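Local structure of odorant binding protein ASP5 (Apis mellifera, 3R72) at residues Y47-M52 with K118-P122; I87-C91 with C110-N115; M33-P39 with Y105-Q109. The protein probably binds small hydrophobic odorant molecules in an internal cavity and carries them through the fluid bathing the honeybee antenna. One frame throughout, in Å; residues are numbered along the deposited sequence.

Interaction 1 (Y47-M52 with K118-P122). With NBB (N-butyl-benzenesulfonamide), chain B; NBB (N-butyl-benzenesulfonamide), chain C.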
loop_
_atom_site.group_PDB
_atom_site.type_symbol
_atom_site.label_atom_id
_atom_site.label_comp_id
_atom_site.label_asym_id
_atom_site.label_seq_id
_atom_site.Cartn_x
_atom_site.Cartn_y
_atom_site.Cartn_z
ATOM N N TYR A 47 10.275 -2.146 0.343
ATOM C CA TYR A 47 9.297 -2.643 1.310
ATOM C C TYR A 47 7.881 -2.530 0.733
ATOM O O TYR A 47 7.076 -3.456 0.864
ATOM C CB TYR A 47 9.436 -1.917 2.657
ATOM C CG TYR A 47 8.321 -2.222 3.619
ATOM C CD1 TYR A 47 8.395 -3.285 4.514
ATOM C CD2 TYR A 47 7.165 -1.463 3.609
ATOM C CE1 TYR A 47 7.334 -3.577 5.363
ATOM C CE2 TYR A 47 6.111 -1.747 4.458
ATOM C CZ TYR A 47 6.207 -2.803 5.334
ATOM O OH TYR A 47 5.164 -3.110 6.175
ATOM N N THR A 48 7.565 -1.399 0.106
ATOM C CA THR A 48 6.234 -1.255 -0.464
ATOM C C THR A 48 5.959 -2.302 -1.524
ATOM O O THR A 48 4.847 -2.812 -1.621
ATOM C CB THR A 48 5.902 0.170 -0.966
ATOM O OG1 THR A 48 6.658 0.523 -2.130
ATOM C CG2 THR A 48 6.078 1.206 0.138
ATOM N N THR A 49 6.965 -2.617 -2.330
ATOM C CA THR A 49 6.804 -3.649 -3.337
ATOM C C THR A 49 6.590 -5.026 -2.706
ATOM O O THR A 49 5.777 -5.809 -3.189
ATOM C CB THR A 49 8.015 -3.708 -4.281
ATOM O OG1 THR A 49 8.402 -2.376 -4.635
ATOM C CG2 THR A 49 7.697 -4.531 -5.537
ATOM N N CYS A 50 7.329 -5.314 -1.643
ATOM C CA CYS A 50 7.196 -6.573 -0.934
ATOM C C CYS A 50 5.751 -6.767 -0.463
ATOM O O CYS A 50 5.152 -7.834 -0.675
ATOM C CB CYS A 50 8.185 -6.615 0.243
ATOM S SG CYS A 50 8.170 -8.130 1.237
ATOM N N ILE A 51 5.177 -5.721 0.134
ATOM C CA ILE A 51 3.819 -5.792 0.642
ATOM C C ILE A 51 2.816 -5.932 -0.503
ATOM O O ILE A 51 1.910 -6.764 -0.452
ATOM C CB ILE A 51 3.491 -4.542 1.493
ATOM C CG1 ILE A 51 4.299 -4.535 2.792
ATOM C CG2 ILE A 51 2.005 -4.428 1.783
ATOM C CD1 ILE A 51 3.942 -5.623 3.802
ATOM N N MET A 52 2.951 -5.104 -1.544
ATOM C CA MET A 52 1.988 -5.190 -2.642
ATOM C C MET A 52 2.071 -6.540 -3.347
ATOM O O MET A 52 1.061 -7.082 -3.804
ATOM C CB MET A 52 2.141 -4.030 -3.624
ATOM C CG MET A 52 1.753 -2.708 -2.977
ATOM S SD MET A 52 1.661 -1.284 -4.076
ATOM C CE MET A 52 0.230 -1.672 -5.055
ATOM N N LYS A 118 -6.681 9.532 6.378
ATOM C CA LYS A 118 -7.147 8.156 6.414
ATOM C C LYS A 118 -6.172 7.144 5.806
ATOM O O LYS A 118 -6.444 5.949 5.830
ATOM C CB LYS A 118 -8.519 8.064 5.749
ATOM C CG LYS A 118 -9.545 8.992 6.404
ATOM C CD LYS A 118 -10.975 8.552 6.198
ATOM C CE LYS A 118 -11.922 9.422 7.021
ATOM N NZ LYS A 118 -13.341 8.977 6.903
ATOM N N PHE A 119 -5.028 7.596 5.303
ATOM C CA PHE A 119 -4.036 6.694 4.704
ATOM C C PHE A 119 -3.665 5.554 5.632
ATOM O O PHE A 119 -3.471 5.756 6.820
ATOM C CB PHE A 119 -2.794 7.497 4.389
ATOM C CG PHE A 119 -1.638 6.676 3.880
ATOM C CD1 PHE A 119 -1.507 6.343 2.530
ATOM C CD2 PHE A 119 -0.654 6.260 4.748
ATOM C CE1 PHE A 119 -0.410 5.609 2.086
ATOM C CE2 PHE A 119 0.439 5.533 4.309
ATOM C CZ PHE A 119 0.556 5.223 2.977
ATOM N N PHE A 120 -3.531 4.359 5.055
ATOM C CA PHE A 120 -3.036 3.169 5.735
ATOM C C PHE A 120 -2.218 2.355 4.747
ATOM O O PHE A 120 -2.632 2.166 3.623
ATOM C CB PHE A 120 -4.203 2.327 6.243
ATOM C CG PHE A 120 -3.776 1.071 6.963
ATOM C CD1 PHE A 120 -3.576 1.097 8.329
ATOM C CD2 PHE A 120 -3.543 -0.116 6.274
ATOM C CE1 PHE A 120 -3.169 -0.046 9.005
ATOM C CE2 PHE A 120 -3.131 -1.266 6.946
ATOM C CZ PHE A 120 -2.942 -1.225 8.312
ATOM N N PHE A 121 -1.063 1.879 5.173
ATOM C CA PHE A 121 -0.289 0.922 4.403
ATOM C C PHE A 121 0.242 -0.100 5.412
ATOM O O PHE A 121 0.694 0.283 6.481
ATOM C CB PHE A 121 0.863 1.598 3.652
ATOM C CG PHE A 121 1.512 0.701 2.650
ATOM C CD1 PHE A 121 0.948 0.528 1.391
ATOM C CD2 PHE A 121 2.636 -0.033 2.973
ATOM C CE1 PHE A 121 1.512 -0.326 0.462
ATOM C CE2 PHE A 121 3.218 -0.873 2.047
ATOM C CZ PHE A 121 2.649 -1.023 0.793
ATOM N N PRO A 122 0.198 -1.399 5.087
ATOM C CA PRO A 122 0.622 -2.405 6.070
ATOM C C PRO A 122 2.038 -2.194 6.593
ATOM O O PRO A 122 2.266 -2.361 7.808
ATOM C CB PRO A 122 0.520 -3.717 5.287
ATOM C CG PRO A 122 -0.529 -3.468 4.308
ATOM C CD PRO A 122 -0.379 -2.024 3.888
ATOM O OXT PRO A 122 2.948 -1.869 5.807
HETATM O O1S NBB B . -1.765 -2.477 -2.402
HETATM S S NBB B . -2.204 -2.107 -1.107
HETATM O O2S NBB B . -1.487 -2.702 -0.013
HETATM N N10 NBB B . -3.743 -2.532 -1.005
HETATM C C11 NBB B . -4.701 -2.069 -1.988
HETATM C C12 NBB B . -6.058 -1.793 -1.370
HETATM C C13 NBB B . -6.080 -0.577 -0.443
HETATM C C14 NBB B . -5.961 0.708 -1.234
HETATM C C4 NBB B . -2.130 -0.475 -0.968
HETATM C C5 NBB B . -2.478 0.111 0.251
HETATM C C6 NBB B . -2.440 1.503 0.418
HETATM C C1 NBB B . -2.051 2.337 -0.618
HETATM C C2 NBB B . -1.684 1.779 -1.820
HETATM C C3 NBB B . -1.724 0.397 -2.001
HETATM O O1S NBB C . -3.872 -2.128 3.268
HETATM S S NBB C . -4.920 -3.004 2.826
HETATM O O2S NBB C . -4.921 -3.238 1.410
HETATM N N10 NBB C . -6.315 -2.325 3.212
HETATM C C11 NBB C . -6.597 -1.957 4.589
HETATM C C12 NBB C . -7.640 -0.850 4.666
HETATM C C13 NBB C . -8.206 -0.700 6.070
HETATM C C14 NBB C . -7.189 -0.127 7.026
HETATM C C4 NBB C . -4.832 -4.439 3.584
HETATM C C5 NBB C . -5.145 -5.638 2.927
HETATM C C6 NBB C . -5.079 -6.874 3.577
HETATM C C1 NBB C . -4.720 -6.918 4.917
HETATM C C2 NBB C . -4.414 -5.743 5.582
HETATM C C3 NBB C . -4.468 -4.515 4.924
#

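Interaction 2 (I87-C91 with C110-N115). With NBB (N-butyl-benzenesulfonamide), chain B.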
loop_
_atom_site.group_PDB
_atom_site.type_symbol
_atom_site.label_atom_id
_atom_site.label_comp_id
_atom_site.label_asym_id
_atom_site.label_seq_id
_atom_site.Cartn_x
_atom_site.Cartn_y
_atom_site.Cartn_z
ATOM N N ILE A 87 -10.161 7.012 -4.910
ATOM C CA ILE A 87 -8.712 7.195 -4.809
ATOM C C ILE A 87 -7.983 6.328 -5.832
ATOM O O ILE A 87 -7.095 6.806 -6.539
ATOM C CB ILE A 87 -8.201 6.915 -3.385
ATOM C CG1 ILE A 87 -8.741 7.958 -2.402
ATOM C CG2 ILE A 87 -6.665 6.894 -3.363
ATOM C CD1 ILE A 87 -8.419 7.663 -0.938
ATOM N N VAL A 88 -8.373 5.066 -5.945
ATOM C CA VAL A 88 -7.780 4.186 -6.958
ATOM C C VAL A 88 -8.032 4.736 -8.361
ATOM O O VAL A 88 -7.142 4.733 -9.223
ATOM C CB VAL A 88 -8.319 2.749 -6.841
ATOM C CG1 VAL A 88 -7.750 1.877 -7.960
ATOM C CG2 VAL A 88 -7.949 2.173 -5.458
ATOM N N ALA A 89 -9.240 5.246 -8.584
ATOM C CA ALA A 89 -9.576 5.785 -9.896
ATOM C C ALA A 89 -8.649 6.933 -10.306
ATOM O O ALA A 89 -8.287 7.051 -11.476
ATOM C CB ALA A 89 -11.008 6.262 -9.916
ATOM N N VAL A 90 -8.262 7.767 -9.348
ATOM C CA VAL A 90 -7.276 8.813 -9.619
ATOM C C VAL A 90 -5.877 8.222 -9.796
ATOM O O VAL A 90 -5.197 8.459 -10.795
ATOM C CB VAL A 90 -7.275 9.867 -8.483
ATOM C CG1 VAL A 90 -6.102 10.839 -8.632
ATOM C CG2 VAL A 90 -8.606 10.636 -8.482
ATOM N N CYS A 91 -5.431 7.451 -8.818
ATOM C CA CYS A 91 -4.040 7.021 -8.800
ATOM C C CYS A 91 -3.686 6.054 -9.915
ATOM O O CYS A 91 -2.532 6.013 -10.338
ATOM C CB CYS A 91 -3.670 6.467 -7.427
ATOM S SG CYS A 91 -3.709 7.789 -6.168
ATOM N N CYS A 110 0.760 8.504 -4.010
ATOM C CA CYS A 110 -0.455 9.030 -4.629
ATOM C C CYS A 110 -1.659 8.782 -3.732
ATOM O O CYS A 110 -2.485 9.662 -3.522
ATOM C CB CYS A 110 -0.679 8.405 -6.003
ATOM S SG CYS A 110 -2.174 9.018 -6.834
ATOM N N HIS A 111 -1.752 7.586 -3.170
ATOM C CA HIS A 111 -2.837 7.282 -2.244
ATOM C C HIS A 111 -2.805 8.209 -1.025
ATOM O O HIS A 111 -3.841 8.740 -0.610
ATOM C CB HIS A 111 -2.731 5.827 -1.807
ATOM C CG HIS A 111 -3.638 4.910 -2.560
ATOM N ND1 HIS A 111 -3.459 4.495 -3.864
ATOM C CD2 HIS A 111 -4.756 4.295 -2.127
ATOM C CE1 HIS A 111 -4.447 3.676 -4.199
ATOM N NE2 HIS A 111 -5.246 3.541 -3.160
ATOM N N TYR A 112 -1.629 8.391 -0.437
ATOM C CA TYR A 112 -1.475 9.295 0.692
ATOM C C TYR A 112 -1.982 10.694 0.345
ATOM O O TYR A 112 -2.765 11.289 1.096
ATOM C CB TYR A 112 -0.002 9.354 1.130
ATOM C CG TYR A 112 0.212 10.289 2.305
ATOM C CD1 TYR A 112 0.084 9.842 3.618
ATOM C CD2 TYR A 112 0.489 11.631 2.106
ATOM C CE1 TYR A 112 0.246 10.706 4.687
ATOM C CE2 TYR A 112 0.640 12.491 3.166
ATOM C CZ TYR A 112 0.524 12.021 4.449
ATOM O OH TYR A 112 0.677 12.865 5.526
ATOM N N LYS A 113 -1.537 11.215 -0.789
ATOM C CA LYS A 113 -1.864 12.574 -1.176
ATOM C C LYS A 113 -3.368 12.784 -1.326
ATOM O O LYS A 113 -3.877 13.866 -1.033
ATOM C CB LYS A 113 -1.132 12.946 -2.457
ATOM C CG LYS A 113 0.330 13.237 -2.207
ATOM C CD LYS A 113 0.983 13.857 -3.426
ATOM C CE LYS A 113 2.509 13.777 -3.376
ATOM N NZ LYS A 113 3.112 14.187 -4.675
ATOM N N GLN A 114 -4.098 11.766 -1.781
ATOM C CA GLN A 114 -5.546 11.926 -1.928
ATOM C C GLN A 114 -6.288 12.037 -0.592
ATOM O O GLN A 114 -7.366 12.627 -0.538
ATOM C CB GLN A 114 -6.172 10.797 -2.739
ATOM C CG GLN A 114 -5.540 10.488 -4.106
ATOM C CD GLN A 114 -5.045 11.686 -4.894
ATOM O OE1 GLN A 114 -3.858 11.776 -5.253
ATOM N NE2 GLN A 114 -5.939 12.591 -5.187
ATOM N N ASN A 115 -5.735 11.459 0.474
ATOM C CA ASN A 115 -6.375 11.546 1.778
ATOM C C ASN A 115 -5.370 11.207 2.882
ATOM O O ASN A 115 -5.307 10.081 3.367
ATOM C CB ASN A 115 -7.608 10.622 1.819
ATOM C CG ASN A 115 -8.529 10.922 2.964
ATOM O OD1 ASN A 115 -8.097 11.183 4.074
ATOM N ND2 ASN A 115 -9.826 10.861 2.698
HETATM O O1S NBB B . -1.765 -2.477 -2.402
HETATM S S NBB B . -2.204 -2.107 -1.107
HETATM O O2S NBB B . -1.487 -2.702 -0.013
HETATM N N10 NBB B . -3.743 -2.532 -1.005
HETATM C C11 NBB B . -4.701 -2.069 -1.988
HETATM C C12 NBB B . -6.058 -1.793 -1.370
HETATM C C13 NBB B . -6.080 -0.577 -0.443
HETATM C C14 NBB B . -5.961 0.708 -1.234
HETATM C C4 NBB B . -2.130 -0.475 -0.968
HETATM C C5 NBB B . -2.478 0.111 0.251
HETATM C C6 NBB B . -2.440 1.503 0.418
HETATM C C1 NBB B . -2.051 2.337 -0.618
HETATM C C2 NBB B . -1.684 1.779 -1.820
HETATM C C3 NBB B . -1.724 0.397 -2.001
#

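Interaction 3 (M33-P39 with Y105-Q109). With NBB (N-butyl-benzenesulfonamide), chain B.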
loop_
_atom_site.group_PDB
_atom_site.type_symbol
_atom_site.label_atom_id
_atom_site.label_comp_id
_atom_site.label_asym_id
_atom_site.label_seq_id
_atom_site.Cartn_x
_atom_site.Cartn_y
_atom_site.Cartn_z
ATOM N N MET A 33 5.586 6.621 6.941
ATOM C CA MET A 33 4.738 6.912 5.783
ATOM C C MET A 33 3.364 7.460 6.194
ATOM O O MET A 33 2.842 8.377 5.551
ATOM C CB MET A 33 4.592 5.685 4.883
ATOM C CG MET A 33 5.909 5.266 4.223
ATOM S SD MET A 33 5.700 3.993 2.958
ATOM C CE MET A 33 5.239 2.567 3.954
ATOM N N ARG A 34 2.786 6.929 7.270
ATOM C CA ARG A 34 1.487 7.406 7.736
ATOM C C ARG A 34 1.558 8.859 8.242
ATOM O O ARG A 34 0.535 9.575 8.245
ATOM C CB ARG A 34 0.937 6.458 8.800
ATOM C CG ARG A 34 0.481 5.102 8.233
ATOM C CD ARG A 34 0.448 4.027 9.312
ATOM N NE ARG A 34 0.215 2.678 8.788
ATOM C CZ ARG A 34 0.136 1.585 9.550
ATOM N NH1 ARG A 34 0.264 1.663 10.874
ATOM N NH2 ARG A 34 -0.075 0.401 8.992
ATOM N N ARG A 35 2.754 9.286 8.648
ATOM C CA ARG A 35 3.039 10.656 9.059
ATOM C C ARG A 35 3.420 11.537 7.858
ATOM O O ARG A 35 3.778 12.697 8.033
ATOM C CB ARG A 35 4.186 10.682 10.097
ATOM C CG ARG A 35 4.009 9.761 11.317
ATOM C CD ARG A 35 5.135 9.936 12.355
ATOM N NE ARG A 35 6.321 9.098 12.111
ATOM C CZ ARG A 35 6.503 7.850 12.563
ATOM N NH1 ARG A 35 5.568 7.247 13.296
ATOM N NH2 ARG A 35 7.637 7.181 12.281
ATOM N N GLY A 36 3.363 10.991 6.642
ATOM C CA GLY A 36 3.754 11.729 5.443
ATOM C C GLY A 36 5.258 11.798 5.214
ATOM O O GLY A 36 5.720 12.602 4.401
ATOM N N GLU A 37 6.018 10.954 5.912
ATOM C CA GLU A 37 7.464 10.885 5.728
ATOM C C GLU A 37 7.745 9.900 4.604
ATOM O O GLU A 37 7.612 8.691 4.786
ATOM C CB GLU A 37 8.142 10.467 7.030
ATOM C CG GLU A 37 7.869 11.429 8.174
ATOM C CD GLU A 37 8.428 10.983 9.520
ATOM O OE1 GLU A 37 9.042 9.909 9.636
ATOM O OE2 GLU A 37 8.251 11.743 10.495
ATOM N N PHE A 38 8.107 10.436 3.438
ATOM C CA PHE A 38 8.415 9.654 2.243
ATOM C C PHE A 38 9.825 10.002 1.743
ATOM O O PHE A 38 10.006 10.643 0.705
ATOM C CB PHE A 38 7.364 9.896 1.156
ATOM C CG PHE A 38 6.016 9.321 1.487
ATOM C CD1 PHE A 38 5.780 7.969 1.367
ATOM C CD2 PHE A 38 4.991 10.127 1.918
ATOM C CE1 PHE A 38 4.544 7.437 1.650
ATOM C CE2 PHE A 38 3.745 9.592 2.204
ATOM C CZ PHE A 38 3.528 8.246 2.075
ATOM N N PRO A 39 10.852 9.584 2.483
ATOM C CA PRO A 39 12.212 9.839 2.020
ATOM C C PRO A 39 12.511 9.047 0.740
ATOM O O PRO A 39 11.868 8.015 0.443
ATOM C CB PRO A 39 13.067 9.330 3.173
ATOM C CG PRO A 39 12.218 8.254 3.809
ATOM C CD PRO A 39 10.822 8.786 3.721
ATOM N N TYR A 105 6.260 2.681 -4.683
ATOM C CA TYR A 105 6.373 3.772 -3.728
ATOM C C TYR A 105 5.637 5.022 -4.213
ATOM O O TYR A 105 4.970 5.698 -3.436
ATOM C CB TYR A 105 7.822 4.108 -3.501
ATOM C CG TYR A 105 8.167 4.966 -2.302
ATOM C CD1 TYR A 105 7.873 4.569 -1.010
ATOM C CD2 TYR A 105 8.892 6.139 -2.459
ATOM C CE1 TYR A 105 8.298 5.289 0.083
ATOM C CE2 TYR A 105 9.320 6.868 -1.369
ATOM C CZ TYR A 105 9.009 6.437 -0.106
ATOM O OH TYR A 105 9.431 7.097 1.007
ATOM N N GLN A 106 5.751 5.323 -5.503
ATOM C CA GLN A 106 5.031 6.440 -6.089
ATOM C C GLN A 106 3.517 6.231 -5.967
ATOM O O GLN A 106 2.776 7.166 -5.695
ATOM C CB GLN A 106 5.424 6.620 -7.556
ATOM C CG GLN A 106 6.856 7.129 -7.795
ATOM C CD GLN A 106 7.389 6.752 -9.160
ATOM O OE1 GLN A 106 6.620 6.510 -10.090
ATOM N NE2 GLN A 106 8.713 6.675 -9.285
ATOM N N TYR A 107 3.046 5.009 -6.188
ATOM C CA TYR A 107 1.623 4.705 -6.092
ATOM C C TYR A 107 1.116 4.903 -4.662
ATOM O O TYR A 107 0.065 5.505 -4.426
ATOM C CB TYR A 107 1.367 3.266 -6.596
ATOM C CG TYR A 107 -0.097 2.932 -6.584
ATOM C CD1 TYR A 107 -0.916 3.382 -7.611
ATOM C CD2 TYR A 107 -0.678 2.236 -5.553
ATOM C CE1 TYR A 107 -2.270 3.170 -7.610
ATOM C CE2 TYR A 107 -2.041 2.003 -5.555
ATOM C CZ TYR A 107 -2.828 2.489 -6.584
ATOM O OH TYR A 107 -4.180 2.307 -6.572
ATOM N N VAL A 108 1.884 4.416 -3.696
ATOM C CA VAL A 108 1.552 4.595 -2.290
ATOM C C VAL A 108 1.476 6.092 -1.938
ATOM O O VAL A 108 0.561 6.521 -1.251
ATOM C CB VAL A 108 2.567 3.826 -1.394
ATOM C CG1 VAL A 108 2.362 4.174 0.074
ATOM C CG2 VAL A 108 2.426 2.329 -1.635
ATOM N N GLN A 109 2.428 6.880 -2.418
ATOM C CA GLN A 109 2.412 8.330 -2.205
ATOM C C GLN A 109 1.185 8.976 -2.846
ATOM O O GLN A 109 0.617 9.906 -2.276
ATOM C CB GLN A 109 3.671 8.975 -2.760
ATOM C CG GLN A 109 4.889 8.726 -1.915
ATOM C CD GLN A 109 6.148 9.146 -2.619
ATOM O OE1 GLN A 109 6.719 8.383 -3.410
ATOM N NE2 GLN A 109 6.584 10.357 -2.355
HETATM O O1S NBB B . -1.765 -2.477 -2.402
HETATM S S NBB B . -2.204 -2.107 -1.107
HETATM O O2S NBB B . -1.487 -2.702 -0.013
HETATM N N10 NBB B . -3.743 -2.532 -1.005
HETATM C C11 NBB B . -4.701 -2.069 -1.988
HETATM C C12 NBB B . -6.058 -1.793 -1.370
HETATM C C13 NBB B . -6.080 -0.577 -0.443
HETATM C C14 NBB B . -5.961 0.708 -1.234
HETATM C C4 NBB B . -2.130 -0.475 -0.968
HETATM C C5 NBB B . -2.478 0.111 0.251
HETATM C C6 NBB B . -2.440 1.503 0.418
HETATM C C1 NBB B . -2.051 2.337 -0.618
HETATM C C2 NBB B . -1.684 1.779 -1.820
HETATM C C3 NBB B . -1.724 0.397 -2.001
#

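Interaction 1 (Y47-M52 with K118-P122)
The C-terminal tail, 118-122, runs into the middle of the protein and lays its last two residues against helix 42-54. Phe121, t at chi1 (-169°), turns its ring edge to Thr48 O, 3.7 Å from CZ, and to Met52 CG, 4.2 Å from CE1; Ile51 CG2 also lies 3.6 Å from Phe121 CZ. Ile51, m at both chi angles, points straight at the tail, and its CG2 also meets Pro122 CG at 3.7 Å. Tyr47 is t at chi1; its CA-CB bond points sideways, but the ring swings across to the tail, where OH donates a 2.6 Å hydrogen bond to OXT of Pro122; the other carboxylate oxygen, O, accepts a hydrogen bond from Arg16 NE. Met52 swings CE to 3.4 Å from O1S of the chain B sulfonamide, whose C5 lies 3.6 Å from Phe121 CD1, while Pro122 CD approaches O1S of the chain C ligand at 3.5 Å. The chain end is thus held by a hydrogen-bonded carboxylate beside an apolar Phe121-Ile51-Pro122 cluster.

Interaction 2 (I87-C91 with C110-N115)
Ile87 lays its CG2 over one face of the His111 imidazole, a CH-pi contact 3.6 Å from the ring centroid and 17° off the normal. The contact lies where helices 81-91 and 100-114 are joined by the Cys91-Cys110 disulfide, one of the three that knit together the classical insect odorant-binding fold. The two short helical segments cross at 127°, their axes 9.6 Å apart at closest approach. Ile87 CG2 also touches Gln114 CG at 3.8 Å, its CD1 meets Asn115 CB at 4.1 Å, and Val88 CG2 comes up to the edge of the imidazole. On the face of His111 opposite Ile87 lies C1 of the chain B sulfonamide, so the ring is sandwiched between Ile87 and the ligand and forms part of the pocket wall. Val88 continues inward onto Ile68 and Leu72 of helix 65-75. At the other end of the contact, Cys91 SG and Cys110 SG are bonded at 2.1 Å with a chi3 of -90°.

Interaction 3 (M33-P39 with Y105-Q109)
Residues 33-39 leave helix 27-32 through a Schellman motif: Gly36, at phi 80°, is its C-prime residue, and Gly36 N bonds to Met33 O at 2.9 Å. The chain then extends past the regular helix of 105-109, the closest CA pair being Phe38 and Gln109 at 7.6 Å. Phe38 fills the gap. Its ring takes Gln109 CG over one face, 3.7 Å from the centroid in a CH-pi contact, and turns its edge to the face of Tyr105 in an offset edge-to-face pair, centroids 5.7 Å apart and planes at 70°. Tyr105 reaches out to the loop so that OH donates a 2.7 Å hydrogen bond to Pro39 O, tying the helix to the loop backbone after the turn. Met33 adds a Met-aromatic contact, SD lying 4.1 Å from Tyr105 CE1. The contact thus fastens the connection between helices 27-32 and 42-54 to helix 100-114: Tyr105 also packs on Leu44, Gln45 and Thr48 of helix 42-54, and Phe38 meets Tyr112 edge-to-face further along helix 100-114.

Helix 100-114 is shared by interactions 2 and 3, whose centres lie 12 Å apart, and the tail of interaction 1 folds back along the same helix. Phe119 CD1 packs 3.5 Å from Tyr112 CA, and Phe121 CE1 lies 3.5 Å from Val108 CG2. Interactions 1 and 3, their centres 9 Å apart, are also tied by a probable hydrogen bond of 2.6 Å from Arg34 NH2 to Phe121 O. Cys91 CB rests 3.6 Å from Tyr107 CE1, connecting interaction 2 to interaction 3. All three reach the chain B sulfonamide, through Met52, Phe120 and Phe121, through His111, and through Tyr107; Thr57 hydrogen-bonds to a bound sulfonamide. Interaction 1 also borders the chain C molecule.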